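PDB 5I62: potential RNA-dependent RNA polymerase from Human picobirnavirus, which catalyses RNA-templated RNA synthesis from ribonucleoside triphosphates and probably serves both transcription and genome replication of this double-stranded RNA virus. Local coordinates for residues D49-K54 against Y417-A422; R187-G192 against Y398-H403; S236-D241 against N453-P458; L475-P480 against Q528-R533. All coordinates share one frame; numbering follows the deposited sequence.

In the fold
Contacts 1, 2 and 3 form one connected cluster, with centres about 14 to 17 Å apart. Contacts 1 and 2 meet where Arg421 NH2 lies 3.2 Å from Arg400 NE, and Glu190 OE2 is 3.4 Å from Arg421 NH1. Contacts 1 and 3 join where Thr419 CG2 touches His457 CD2 at 3.4 Å. Contacts 2 and 3 share a seam at which His403 CE1 is 3.0 Å from Asp241 OD1. Contact 2 borders the probable catalytic region: Tyr398 and Leu399 touch Asp360, in the Gly-Asp-Asp sequence characteristic of polymerase motif C. Contact 4 stands apart, its nearest atoms about 9 Å from contact 3, about 10 Å from contact 1 and about 17 Å from contact 2.

Contact 1: D49-K54 against Y417-A422; sequences DEWYKK and YSTMRA
Trp51, Met420 and Thr419 carry this contact between helix 44-55 and the start of helix 419-427. The indole of Trp51 reaches across edge first. Its NE1 donates to Thr419 OG1 over 2.8 Å, with an N-H...O angle of 149°. The hydroxyl sits slightly out of the indole plane. Thr419 has OG1 between its backbone N and carbonyl carbon (chi1 57°), which turns the oxygen to the indole. The two side chains cross at about a right angle.

Met420 fills in beside this bond. Its chain bends at both chi2 and chi3 and carries the sulfur back to the neighbouring helix. SD lies 3.8 Å from Trp51 CD1, in the indole plane and 84° off the normal of the five-membered ring. This is a Met-aromatic contact at the ring edge. The same sulfur touches Tyr52 more loosely, 4.3 Å from CD2. Tyr52 OH itself bonds to Asp70.

Glu69 on helix 63-73 is a further partner of the threonine. It hydrogen-bonds Thr419 OG1, Ser418 OG and Met420 N, while Ser418 OG caps the helix by accepting from Arg421 N. The buried indole N-H is therefore satisfied by a hydroxyl that has a carboxylate partner of its own. Such a chain is consistent with the carboxylate polarising the hydroxyl and strengthening it as an acceptor.

Contact 2: R187-G192 against Y398-H403; sequences RGQEGG and YLRRWH
The beta hairpin 395-398/401-404 follows the palm sheet, a position consistent with motif E of viral RNA polymerases. Its type I' turn, Tyr398 to Arg401, faces the end of strand 176-189. Leu399 and Arg400 both adopt the left-handed backbone conformation that this turn needs.

Arg400 at the turn and Gln189 at the strand end make the whole contact, and only 55 Å² is buried. The side chains come from opposite directions. Gln189 has CG anti to its backbone N (chi1 174°); this torsion and the extended chain carry the amide out to the hairpin. Its NE2 lies 3.2 Å from Arg400 NH2. As modelled, both atoms are donors, so this is proximity and not a bond. The amide and guanidinium planes stand 81° apart, and NE2 meets the guanidinium obliquely.

The turn is braced from within. Arg401 NH1 donates to Leu399 O over 2.7 Å, and the acceptor lies in the guanidinium plane, which favours this orientation of the group. The isobutyl group of Leu399 folds over the neighbouring ring, with CG 3.7 Å above the plane of Tyr398 and over its centre.

Strand 199-205 flanks the Gln189 side through backbone bonds, including one between Gln189 and Lys199. Helix 237-250 receives Tyr398, Leu399 and His403 on the other segment. Helix 419-427 lies alongside: its Arg425 forms a salt bridge with Glu190, and Arg421 pairs with Glu190 only weakly.

Contact 3: S236-D241 against N453-P458; sequences SMEAVD and NVKYHP
Lys455 and Glu238 find each other through bent chains. At Lys455, chi1 of 69° tucks CG in between the two backbone arms, and the chain bends again at chi3. Glu238, on the first turn of helix 237-250, bends at chi2 (71°) and swings its carboxylate to the loop. The two side chains cross at about a right angle and form a salt bridge, with Lys455 NZ 3.1 Å from Glu238 OE2. The ammonium approaches from above the carboxylate plane, 39° out of it.

Tyr456 packs beside this pair, with Glu238 at its ring edge and the Lys455 chain on one face. Its hydroxyl lies 3.8 Å from Glu238 OE2, which sits near the ring plane, and 3.9 Å from Glu238 CG. Lys455 CG rests 3.7 Å above the ring plane, offset toward the rim. Asp241, one turn further along the helix, brings OD2 to 4.0 Å from Tyr456 CE2. That oxygen takes its hydrogen bond from Gly415 N, so the ring is only a neighbour to it.

The loop holds its shape through a type I turn, Val454 to His457. Ser236 caps the facing helix by accepting from Ala239 N. Glu238 lies in the first turn, where the helix dipole would be expected to favour its negative charge. Lys455 supplies the opposite charge, with a second, long and weak ion pair to Glu452. The contact is a salt bridge at a partly exposed site, beside the edge of the Tyr456 ring.

Contact 4: L475-P480 against Q528-R533; sequences LGLGIP and QALKSR
The loop 475-480 runs past the end of helix 525-532, closest at Leu477 and Leu530 with CA atoms 7.0 Å apart, and makes a type I turn from Gly476 to Ile479. Leu530 points into this loop and its two methyls meet both leucines. CD1 sits 3.8 Å from Leu475 CB and 3.4 Å from Leu475 O. CD2 meets Leu477 CD1 at 3.8 Å and lies 4.0 Å from Leu475 CB. The other Leu477 methyl, CD2, lies 3.5 Å from Leu530 O. The side chains of Leu477 and Leu530 cross at a slant.

The last residues, 529-533, are tied together by polar bonds of their own. Ala529 O accepts from Ser532 OG at 2.9 Å and from Arg533 NH1 at 3.1 Å, and the two donors come from opposite faces of the carbonyl plane. Arg533 also forms salt bridges with Asp465 and Glu461 on helix 460-469.

Leu483 touches both Leu477 and Leu530. Leu475 reaches Leu464 and Tyr447, and Leu530 reaches Leu448. The arrangement is a small leucine core that seats the C-terminal helix on helices 441-451 and 460-469, in the helical region expected to form the polymerase thumb.

Contact 1: D49-K54 against Y417-A422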
loop_
_atom_site.group_PDB
_atom_site.type_symbol
_atom_site.label_atom_id
_atom_site.label_comp_id
_atom_site.label_asym_id
_atom_site.label_seq_id
_atom_site.Cartn_x
_atom_site.Cartn_y
_atom_site.Cartn_z
ATOM N N ASP A 49 1.293 28.235 2.311
ATOM C CA ASP A 49 0.506 29.454 2.491
ATOM C C ASP A 49 0.272 30.155 1.159
ATOM O O ASP A 49 -0.830 30.652 0.888
ATOM C CB ASP A 49 1.204 30.392 3.478
ATOM C CG ASP A 49 1.113 29.912 4.926
ATOM O OD1 ASP A 49 0.378 28.936 5.200
ATOM O OD2 ASP A 49 1.789 30.511 5.797
ATOM N N GLU A 50 1.304 30.197 0.312
ATOM C CA GLU A 50 1.191 30.882 -0.971
ATOM C C GLU A 50 0.203 30.174 -1.891
ATOM O O GLU A 50 -0.649 30.815 -2.527
ATOM C CB GLU A 50 2.571 30.987 -1.625
ATOM C CG GLU A 50 2.589 31.929 -2.806
ATOM C CD GLU A 50 2.397 33.382 -2.375
ATOM O OE1 GLU A 50 2.126 34.237 -3.247
ATOM O OE2 GLU A 50 2.520 33.669 -1.161
ATOM N N TRP A 51 0.295 28.846 -1.974
ATOM C CA TRP A 51 -0.660 28.115 -2.799
ATOM C C TRP A 51 -2.073 28.225 -2.230
ATOM O O TRP A 51 -3.050 28.288 -2.985
ATOM C CB TRP A 51 -0.258 26.647 -2.937
ATOM C CG TRP A 51 -1.348 25.843 -3.592
ATOM C CD1 TRP A 51 -2.071 24.821 -3.036
ATOM C CD2 TRP A 51 -1.872 26.034 -4.906
ATOM N NE1 TRP A 51 -3.009 24.358 -3.936
ATOM C CE2 TRP A 51 -2.909 25.087 -5.090
ATOM C CE3 TRP A 51 -1.566 26.912 -5.951
ATOM C CZ2 TRP A 51 -3.631 24.991 -6.275
ATOM C CZ3 TRP A 51 -2.292 26.824 -7.126
ATOM C CH2 TRP A 51 -3.314 25.865 -7.279
ATOM N N TYR A 52 -2.194 28.269 -0.897
ATOM C CA TYR A 52 -3.511 28.324 -0.265
ATOM C C TYR A 52 -4.283 29.564 -0.687
ATOM O O TYR A 52 -5.515 29.527 -0.809
ATOM C CB TYR A 52 -3.372 28.291 1.252
ATOM C CG TYR A 52 -4.625 27.814 1.954
ATOM C CD1 TYR A 52 -5.750 28.624 2.048
ATOM C CD2 TYR A 52 -4.697 26.527 2.471
ATOM C CE1 TYR A 52 -6.911 28.174 2.668
ATOM C CE2 TYR A 52 -5.839 26.069 3.102
ATOM C CZ TYR A 52 -6.944 26.897 3.199
ATOM O OH TYR A 52 -8.080 26.441 3.824
ATOM N N LYS A 53 -3.578 30.680 -0.911
ATOM C CA LYS A 53 -4.247 31.898 -1.356
ATOM C C LYS A 53 -5.057 31.678 -2.623
ATOM O O LYS A 53 -6.078 32.340 -2.824
ATOM C CB LYS A 53 -3.238 33.016 -1.600
ATOM C CG LYS A 53 -2.521 33.516 -0.376
ATOM C CD LYS A 53 -1.561 34.629 -0.785
ATOM C CE LYS A 53 -0.597 34.965 0.320
ATOM N NZ LYS A 53 0.404 35.966 -0.139
ATOM N N LYS A 54 -4.610 30.773 -3.494
ATOM C CA LYS A 54 -5.323 30.473 -4.728
ATOM C C LYS A 54 -6.240 29.249 -4.604
ATOM O O LYS A 54 -7.316 29.222 -5.218
ATOM C CB LYS A 54 -4.350 30.229 -5.882
ATOM C CG LYS A 54 -2.947 30.448 -5.757
ATOM C CD LYS A 54 -2.237 30.357 -7.100
ATOM C CE LYS A 54 -0.794 30.389 -6.734
ATOM N NZ LYS A 54 -0.095 30.306 -7.944
ATOM N N TYR A 417 -6.962 14.477 -6.245
ATOM C CA TYR A 417 -5.901 14.372 -5.262
ATOM C C TYR A 417 -5.667 15.741 -4.626
ATOM O O TYR A 417 -5.847 16.779 -5.264
ATOM C CB TYR A 417 -4.640 13.849 -5.935
ATOM C CG TYR A 417 -3.550 13.356 -5.014
ATOM C CD1 TYR A 417 -3.517 12.033 -4.594
ATOM C CD2 TYR A 417 -2.532 14.202 -4.612
ATOM C CE1 TYR A 417 -2.494 11.566 -3.764
ATOM C CE2 TYR A 417 -1.510 13.757 -3.794
ATOM C CZ TYR A 417 -1.493 12.440 -3.374
ATOM O OH TYR A 417 -0.479 12.015 -2.561
ATOM N N SER A 418 -5.293 15.739 -3.351
ATOM C CA SER A 418 -5.060 16.991 -2.644
ATOM C C SER A 418 -3.817 17.693 -3.182
ATOM O O SER A 418 -2.723 17.123 -3.155
ATOM C CB SER A 418 -4.891 16.726 -1.153
ATOM O OG SER A 418 -4.402 17.880 -0.499
ATOM N N THR A 419 -3.972 18.939 -3.638
ATOM C CA THR A 419 -2.789 19.724 -3.990
ATOM C C THR A 419 -1.932 20.003 -2.763
ATOM O O THR A 419 -0.703 20.122 -2.871
ATOM C CB THR A 419 -3.180 21.041 -4.662
ATOM O OG1 THR A 419 -4.047 21.800 -3.796
ATOM C CG2 THR A 419 -3.874 20.775 -5.991
ATOM N N MET A 420 -2.555 20.135 -1.589
ATOM C CA MET A 420 -1.772 20.381 -0.379
ATOM C C MET A 420 -0.892 19.180 -0.055
ATOM O O MET A 420 0.298 19.329 0.256
ATOM C CB MET A 420 -2.673 20.728 0.811
ATOM C CG MET A 420 -3.406 22.077 0.686
ATOM S SD MET A 420 -2.295 23.506 0.531
ATOM C CE MET A 420 -1.221 23.270 1.907
ATOM N N ARG A 421 -1.460 17.980 -0.131
ATOM C CA ARG A 421 -0.651 16.779 0.049
ATOM C C ARG A 421 0.455 16.701 -0.994
ATOM O O ARG A 421 1.600 16.344 -0.672
ATOM C CB ARG A 421 -1.523 15.532 -0.008
ATOM C CG ARG A 421 -0.759 14.233 0.271
ATOM C CD ARG A 421 -1.749 13.116 0.515
ATOM N NE ARG A 421 -1.163 11.842 0.923
ATOM C CZ ARG A 421 -0.791 11.537 2.165
ATOM N NH1 ARG A 421 -0.892 12.432 3.150
ATOM N NH2 ARG A 421 -0.303 10.329 2.422
ATOM N N ALA A 422 0.134 17.039 -2.248
ATOM C CA ALA A 422 1.146 17.039 -3.301
ATOM C C ALA A 422 2.294 17.980 -2.955
ATOM O O ALA A 422 3.468 17.616 -3.082
ATOM C CB ALA A 422 0.517 17.420 -4.643
#

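Contact 2: R187-G192 against Y398-H403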
loop_
_atom_site.group_PDB
_atom_site.type_symbol
_atom_site.label_atom_id
_atom_site.label_comp_id
_atom_site.label_asym_id
_atom_site.label_seq_id
_atom_site.Cartn_x
_atom_site.Cartn_y
_atom_site.Cartn_z
ATOM N N ARG A 187 9.254 2.542 6.625
ATOM C CA ARG A 187 8.822 3.590 5.709
ATOM C C ARG A 187 8.293 4.756 6.523
ATOM O O ARG A 187 7.579 4.555 7.507
ATOM C CB ARG A 187 7.725 3.131 4.733
ATOM C CG ARG A 187 8.152 2.037 3.767
ATOM C CD ARG A 187 9.286 2.491 2.857
ATOM N NE ARG A 187 8.921 3.642 2.040
ATOM C CZ ARG A 187 8.220 3.561 0.915
ATOM N NH1 ARG A 187 7.797 2.376 0.481
ATOM N NH2 ARG A 187 7.935 4.660 0.225
ATOM N N GLY A 188 8.621 5.967 6.096
ATOM C CA GLY A 188 8.133 7.162 6.744
ATOM C C GLY A 188 6.943 7.724 5.993
ATOM O O GLY A 188 6.906 7.726 4.768
ATOM N N GLN A 189 5.978 8.228 6.748
ATOM C CA GLN A 189 4.800 8.840 6.168
ATOM C C GLN A 189 4.499 10.129 6.920
ATOM O O GLN A 189 4.585 10.179 8.149
ATOM C CB GLN A 189 3.618 7.863 6.216
ATOM C CG GLN A 189 2.301 8.432 5.766
ATOM C CD GLN A 189 1.250 7.349 5.614
ATOM O OE1 GLN A 189 1.543 6.249 5.135
ATOM N NE2 GLN A 189 0.022 7.647 6.027
ATOM N N GLU A 190 4.164 11.172 6.171
ATOM C CA GLU A 190 3.896 12.464 6.793
ATOM C C GLU A 190 2.704 12.354 7.737
ATOM O O GLU A 190 1.683 11.749 7.402
ATOM C CB GLU A 190 3.659 13.536 5.728
ATOM C CG GLU A 190 2.447 13.303 4.829
ATOM C CD GLU A 190 2.785 12.498 3.580
ATOM O OE1 GLU A 190 3.409 11.418 3.711
ATOM O OE2 GLU A 190 2.438 12.953 2.465
ATOM N N GLY A 191 2.848 12.916 8.934
ATOM C CA GLY A 191 1.756 12.939 9.891
ATOM C C GLY A 191 1.652 14.271 10.622
ATOM O O GLY A 191 1.094 14.344 11.719
ATOM N N GLY A 192 2.184 15.336 10.025
ATOM C CA GLY A 192 2.204 16.627 10.673
ATOM C C GLY A 192 3.512 17.361 10.427
ATOM O O GLY A 192 4.498 16.789 9.945
ATOM N N TYR A 398 -11.625 8.051 -1.157
ATOM C CA TYR A 398 -11.175 6.682 -1.341
ATOM C C TYR A 398 -9.781 6.768 -1.930
ATOM O O TYR A 398 -9.583 7.494 -2.904
ATOM C CB TYR A 398 -12.122 5.907 -2.274
ATOM C CG TYR A 398 -11.742 4.469 -2.517
ATOM C CD1 TYR A 398 -11.516 3.597 -1.457
ATOM C CD2 TYR A 398 -11.604 3.975 -3.813
ATOM C CE1 TYR A 398 -11.173 2.274 -1.682
ATOM C CE2 TYR A 398 -11.262 2.646 -4.045
ATOM C CZ TYR A 398 -11.043 1.803 -2.971
ATOM O OH TYR A 398 -10.709 0.479 -3.191
ATOM N N LEU A 399 -8.826 6.076 -1.303
ATOM C CA LEU A 399 -7.414 6.076 -1.719
ATOM C C LEU A 399 -6.851 7.494 -1.754
ATOM O O LEU A 399 -6.076 7.847 -2.642
ATOM C CB LEU A 399 -7.231 5.387 -3.074
ATOM C CG LEU A 399 -7.777 3.956 -3.157
ATOM C CD1 LEU A 399 -7.503 3.356 -4.540
ATOM C CD2 LEU A 399 -7.200 3.069 -2.047
ATOM N N ARG A 400 -7.263 8.309 -0.780
ATOM C CA ARG A 400 -6.849 9.707 -0.648
ATOM C C ARG A 400 -7.216 10.555 -1.868
ATOM O O ARG A 400 -6.556 11.560 -2.158
ATOM C CB ARG A 400 -5.355 9.819 -0.340
ATOM C CG ARG A 400 -4.999 9.310 1.060
ATOM C CD ARG A 400 -3.523 9.543 1.369
ATOM N NE ARG A 400 -2.942 8.502 2.221
ATOM C CZ ARG A 400 -3.180 8.379 3.525
ATOM N NH1 ARG A 400 -3.998 9.229 4.144
ATOM N NH2 ARG A 400 -2.600 7.400 4.213
ATOM N N ARG A 401 -8.294 10.186 -2.566
ATOM C CA ARG A 401 -8.877 11.022 -3.609
ATOM C C ARG A 401 -10.321 11.357 -3.251
ATOM O O ARG A 401 -11.065 10.498 -2.763
ATOM C CB ARG A 401 -8.879 10.340 -4.976
ATOM C CG ARG A 401 -7.615 10.496 -5.777
ATOM C CD ARG A 401 -6.687 9.399 -5.428
ATOM N NE ARG A 401 -5.500 9.352 -6.283
ATOM C CZ ARG A 401 -4.406 8.690 -5.935
ATOM N NH1 ARG A 401 -4.380 8.076 -4.756
ATOM N NH2 ARG A 401 -3.345 8.652 -6.740
ATOM N N TRP A 402 -10.715 12.592 -3.541
ATOM C CA TRP A 402 -12.070 13.083 -3.314
ATOM C C TRP A 402 -12.886 12.908 -4.584
ATOM O O TRP A 402 -12.393 13.141 -5.688
ATOM C CB TRP A 402 -12.002 14.550 -2.913
ATOM C CG TRP A 402 -13.269 15.339 -2.813
ATOM C CD1 TRP A 402 -14.001 15.558 -1.690
ATOM C CD2 TRP A 402 -13.896 16.100 -3.857
ATOM N NE1 TRP A 402 -15.058 16.388 -1.968
ATOM C CE2 TRP A 402 -15.018 16.731 -3.293
ATOM C CE3 TRP A 402 -13.619 16.296 -5.214
ATOM C CZ2 TRP A 402 -15.872 17.545 -4.035
ATOM C CZ3 TRP A 402 -14.468 17.102 -5.955
ATOM C CH2 TRP A 402 -15.575 17.727 -5.355
ATOM N N HIS A 403 -14.123 12.458 -4.426
ATOM C CA HIS A 403 -15.064 12.350 -5.533
ATOM C C HIS A 403 -16.379 12.992 -5.115
ATOM O O HIS A 403 -16.749 12.970 -3.943
ATOM C CB HIS A 403 -15.338 10.899 -5.940
ATOM C CG HIS A 403 -14.117 10.053 -6.138
ATOM N ND1 HIS A 403 -13.703 9.638 -7.384
ATOM C CD2 HIS A 403 -13.263 9.489 -5.253
ATOM C CE1 HIS A 403 -12.633 8.873 -7.261
ATOM N NE2 HIS A 403 -12.335 8.779 -5.979
#

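Contact 3: S236-D241 against N453-P458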
loop_
_atom_site.group_PDB
_atom_site.type_symbol
_atom_site.label_atom_id
_atom_site.label_comp_id
_atom_site.label_asym_id
_atom_site.label_seq_id
_atom_site.Cartn_x
_atom_site.Cartn_y
_atom_site.Cartn_z
ATOM N N SER A 236 -6.495 0.565 -12.316
ATOM C CA SER A 236 -6.115 1.956 -12.542
ATOM C C SER A 236 -7.023 2.868 -11.739
ATOM O O SER A 236 -8.101 2.467 -11.306
ATOM C CB SER A 236 -6.215 2.324 -14.024
ATOM O OG SER A 236 -7.578 2.405 -14.394
ATOM N N MET A 237 -6.587 4.118 -11.582
ATOM C CA MET A 237 -7.436 5.103 -10.924
ATOM C C MET A 237 -8.654 5.436 -11.777
ATOM O O MET A 237 -9.701 5.838 -11.250
ATOM C CB MET A 237 -6.634 6.360 -10.609
ATOM C CG MET A 237 -5.504 6.131 -9.600
ATOM S SD MET A 237 -6.116 5.777 -7.934
ATOM C CE MET A 237 -6.002 3.985 -7.870
ATOM N N GLU A 238 -8.545 5.267 -13.091
ATOM C CA GLU A 238 -9.706 5.483 -13.949
ATOM C C GLU A 238 -10.739 4.368 -13.771
ATOM O O GLU A 238 -11.950 4.623 -13.809
ATOM C CB GLU A 238 -9.254 5.614 -15.403
ATOM C CG GLU A 238 -8.454 6.905 -15.690
ATOM C CD GLU A 238 -7.041 6.912 -15.075
ATOM O OE1 GLU A 238 -6.397 5.837 -14.999
ATOM O OE2 GLU A 238 -6.574 8.003 -14.666
ATOM N N ALA A 239 -10.284 3.132 -13.559
ATOM C CA ALA A 239 -11.223 2.054 -13.237
ATOM C C ALA A 239 -11.890 2.296 -11.887
ATOM O O ALA A 239 -13.070 1.975 -11.700
ATOM C CB ALA A 239 -10.521 0.700 -13.250
ATOM N N VAL A 240 -11.140 2.849 -10.929
ATOM C CA VAL A 240 -11.722 3.196 -9.632
ATOM C C VAL A 240 -12.809 4.241 -9.812
ATOM O O VAL A 240 -13.889 4.143 -9.222
ATOM C CB VAL A 240 -10.640 3.701 -8.657
ATOM C CG1 VAL A 240 -11.299 4.299 -7.400
ATOM C CG2 VAL A 240 -9.700 2.581 -8.263
ATOM N N ASP A 241 -12.507 5.282 -10.595
ATOM C CA ASP A 241 -13.433 6.388 -10.810
ATOM C C ASP A 241 -14.706 5.913 -11.493
ATOM O O ASP A 241 -15.802 6.390 -11.184
ATOM C CB ASP A 241 -12.770 7.482 -11.650
ATOM C CG ASP A 241 -11.567 8.119 -10.949
ATOM O OD1 ASP A 241 -11.383 7.860 -9.734
ATOM O OD2 ASP A 241 -10.811 8.888 -11.605
ATOM N N ASN A 453 -0.730 13.107 -9.919
ATOM C CA ASN A 453 -1.889 12.743 -9.113
ATOM C C ASN A 453 -3.005 13.781 -9.173
ATOM O O ASN A 453 -4.179 13.419 -9.048
ATOM C CB ASN A 453 -1.461 12.519 -7.668
ATOM C CG ASN A 453 -0.607 11.297 -7.510
ATOM O OD1 ASN A 453 -0.987 10.212 -7.944
ATOM N ND2 ASN A 453 0.560 11.463 -6.910
ATOM N N VAL A 454 -2.680 15.064 -9.361
ATOM C CA VAL A 454 -3.704 16.108 -9.295
ATOM C C VAL A 454 -4.306 16.389 -10.670
ATOM O O VAL A 454 -4.905 17.443 -10.893
ATOM C CB VAL A 454 -3.155 17.397 -8.653
ATOM C CG1 VAL A 454 -2.470 17.082 -7.321
ATOM C CG2 VAL A 454 -2.173 18.108 -9.603
ATOM N N LYS A 455 -4.207 15.421 -11.580
ATOM C CA LYS A 455 -4.632 15.607 -12.970
ATOM C C LYS A 455 -6.128 15.885 -13.142
ATOM O O LYS A 455 -6.539 16.230 -14.254
ATOM C CB LYS A 455 -4.270 14.380 -13.792
ATOM C CG LYS A 455 -5.109 13.166 -13.397
ATOM C CD LYS A 455 -4.455 11.862 -13.805
ATOM C CE LYS A 455 -5.095 11.298 -15.052
ATOM N NZ LYS A 455 -4.382 10.085 -15.526
ATOM N N TYR A 456 -6.956 15.729 -12.103
ATOM C CA TYR A 456 -8.368 16.088 -12.208
ATOM C C TYR A 456 -8.769 17.203 -11.262
ATOM O O TYR A 456 -9.964 17.492 -11.135
ATOM C CB TYR A 456 -9.260 14.879 -11.965
ATOM C CG TYR A 456 -9.105 13.806 -12.997
ATOM C CD1 TYR A 456 -9.434 14.048 -14.326
ATOM C CD2 TYR A 456 -8.656 12.547 -12.647
ATOM C CE1 TYR A 456 -9.302 13.072 -15.280
ATOM C CE2 TYR A 456 -8.532 11.559 -13.591
ATOM C CZ TYR A 456 -8.858 11.824 -14.903
ATOM O OH TYR A 456 -8.729 10.840 -15.850
ATOM N N HIS A 457 -7.811 17.809 -10.576
ATOM C CA HIS A 457 -8.121 18.881 -9.651
ATOM C C HIS A 457 -8.637 20.080 -10.436
ATOM O O HIS A 457 -8.130 20.375 -11.522
ATOM C CB HIS A 457 -6.861 19.248 -8.866
ATOM C CG HIS A 457 -7.093 20.054 -7.625
ATOM N ND1 HIS A 457 -7.376 21.401 -7.652
ATOM C CD2 HIS A 457 -7.040 19.708 -6.317
ATOM C CE1 HIS A 457 -7.502 21.848 -6.415
ATOM N NE2 HIS A 457 -7.300 20.839 -5.586
ATOM N N PRO A 458 -9.634 20.791 -9.923
ATOM C CA PRO A 458 -10.137 21.972 -10.646
ATOM C C PRO A 458 -9.065 23.019 -10.921
ATOM O O PRO A 458 -9.170 23.749 -11.912
ATOM C CB PRO A 458 -11.235 22.514 -9.719
ATOM C CG PRO A 458 -10.921 21.953 -8.365
ATOM C CD PRO A 458 -10.328 20.581 -8.639
#

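Contact 4: L475-P480 against Q528-R533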
loop_
_atom_site.group_PDB
_atom_site.type_symbol
_atom_site.label_atom_id
_atom_site.label_comp_id
_atom_site.label_asym_id
_atom_site.label_seq_id
_atom_site.Cartn_x
_atom_site.Cartn_y
_atom_site.Cartn_z
ATOM N N LEU A 475 10.517 21.558 -13.927
ATOM C CA LEU A 475 9.864 20.260 -14.104
ATOM C C LEU A 475 10.274 19.590 -15.416
ATOM O O LEU A 475 9.480 18.899 -16.044
ATOM C CB LEU A 475 8.339 20.396 -14.030
ATOM C CG LEU A 475 7.830 21.004 -12.718
ATOM C CD1 LEU A 475 6.302 21.080 -12.673
ATOM C CD2 LEU A 475 8.376 20.225 -11.521
ATOM N N GLY A 476 11.515 19.795 -15.847
ATOM C CA GLY A 476 12.024 19.171 -17.049
ATOM C C GLY A 476 11.997 20.052 -18.278
ATOM O O GLY A 476 12.682 19.735 -19.262
ATOM N N LEU A 477 11.235 21.149 -18.249
ATOM C CA LEU A 477 11.283 22.114 -19.341
ATOM C C LEU A 477 12.688 22.670 -19.529
ATOM O O LEU A 477 13.049 23.069 -20.639
ATOM C CB LEU A 477 10.304 23.254 -19.090
ATOM C CG LEU A 477 8.822 22.945 -19.320
ATOM C CD1 LEU A 477 7.955 24.008 -18.663
ATOM C CD2 LEU A 477 8.524 22.856 -20.810
ATOM N N GLY A 478 13.483 22.706 -18.462
ATOM C CA GLY A 478 14.849 23.179 -18.504
ATOM C C GLY A 478 15.892 22.102 -18.678
ATOM O O GLY A 478 17.084 22.386 -18.511
ATOM N N ILE A 479 15.492 20.878 -19.002
ATOM C CA ILE A 479 16.423 19.772 -19.211
ATOM C C ILE A 479 16.349 19.382 -20.681
ATOM O O ILE A 479 15.373 18.759 -21.112
ATOM C CB ILE A 479 16.112 18.585 -18.285
ATOM C CG1 ILE A 479 16.000 19.052 -16.831
ATOM C CG2 ILE A 479 17.178 17.492 -18.430
ATOM C CD1 ILE A 479 15.821 17.908 -15.807
ATOM N N PRO A 480 17.343 19.744 -21.487
ATOM C CA PRO A 480 17.253 19.518 -22.940
ATOM C C PRO A 480 16.971 18.059 -23.283
ATOM O O PRO A 480 17.605 17.139 -22.757
ATOM C CB PRO A 480 18.627 19.968 -23.452
ATOM C CG PRO A 480 19.117 20.952 -22.421
ATOM C CD PRO A 480 18.592 20.420 -21.094
ATOM N N GLN A 528 1.942 16.174 -20.881
ATOM C CA GLN A 528 1.237 16.914 -21.921
ATOM C C GLN A 528 1.104 18.386 -21.553
ATOM O O GLN A 528 1.263 19.267 -22.409
ATOM C CB GLN A 528 -0.139 16.299 -22.167
ATOM C CG GLN A 528 -0.927 17.012 -23.263
ATOM C CD GLN A 528 -2.411 16.678 -23.247
ATOM O OE1 GLN A 528 -2.892 15.954 -22.376
ATOM N NE2 GLN A 528 -3.144 17.201 -24.234
ATOM N N ALA A 529 0.812 18.676 -20.284
ATOM C CA ALA A 529 0.647 20.066 -19.870
ATOM C C ALA A 529 1.962 20.839 -19.965
ATOM O O ALA A 529 1.982 22.001 -20.389
ATOM C CB ALA A 529 0.078 20.123 -18.452
ATOM N N LEU A 530 3.073 20.216 -19.571
ATOM C CA LEU A 530 4.366 20.886 -19.678
ATOM C C LEU A 530 4.740 21.140 -21.142
ATOM O O LEU A 530 5.127 22.255 -21.509
ATOM C CB LEU A 530 5.434 20.054 -18.978
ATOM C CG LEU A 530 5.315 20.058 -17.457
ATOM C CD1 LEU A 530 6.187 18.959 -16.874
ATOM C CD2 LEU A 530 5.707 21.428 -16.902
ATOM N N LYS A 531 4.640 20.106 -21.987
ATOM C CA LYS A 531 4.925 20.262 -23.414
ATOM C C LYS A 531 4.073 21.352 -24.052
ATOM O O LYS A 531 4.516 22.010 -25.000
ATOM C CB LYS A 531 4.689 18.948 -24.151
ATOM C CG LYS A 531 5.732 17.878 -23.928
ATOM C CD LYS A 531 5.358 16.640 -24.725
ATOM C CE LYS A 531 6.442 15.592 -24.670
ATOM N NZ LYS A 531 5.985 14.356 -25.351
ATOM N N SER A 532 2.844 21.543 -23.575
ATOM C CA SER A 532 2.022 22.612 -24.121
ATOM C C SER A 532 2.523 23.991 -23.707
ATOM O O SER A 532 2.145 24.988 -24.326
ATOM C CB SER A 532 0.572 22.432 -23.689
ATOM O OG SER A 532 0.322 23.140 -22.490
ATOM N N ARG A 533 3.359 24.069 -22.676
ATOM C CA ARG A 533 3.937 25.326 -22.225
ATOM C C ARG A 533 5.250 25.649 -22.932
ATOM O O ARG A 533 5.929 26.605 -22.542
ATOM C CB ARG A 533 4.142 25.294 -20.708
ATOM C CG ARG A 533 2.887 25.634 -19.904
ATOM C CD ARG A 533 2.920 24.965 -18.536
ATOM N NE ARG A 533 1.800 25.357 -17.687
ATOM C CZ ARG A 533 0.570 24.851 -17.780
ATOM N NH1 ARG A 533 0.292 23.931 -18.700
ATOM N NH2 ARG A 533 -0.385 25.260 -16.949
#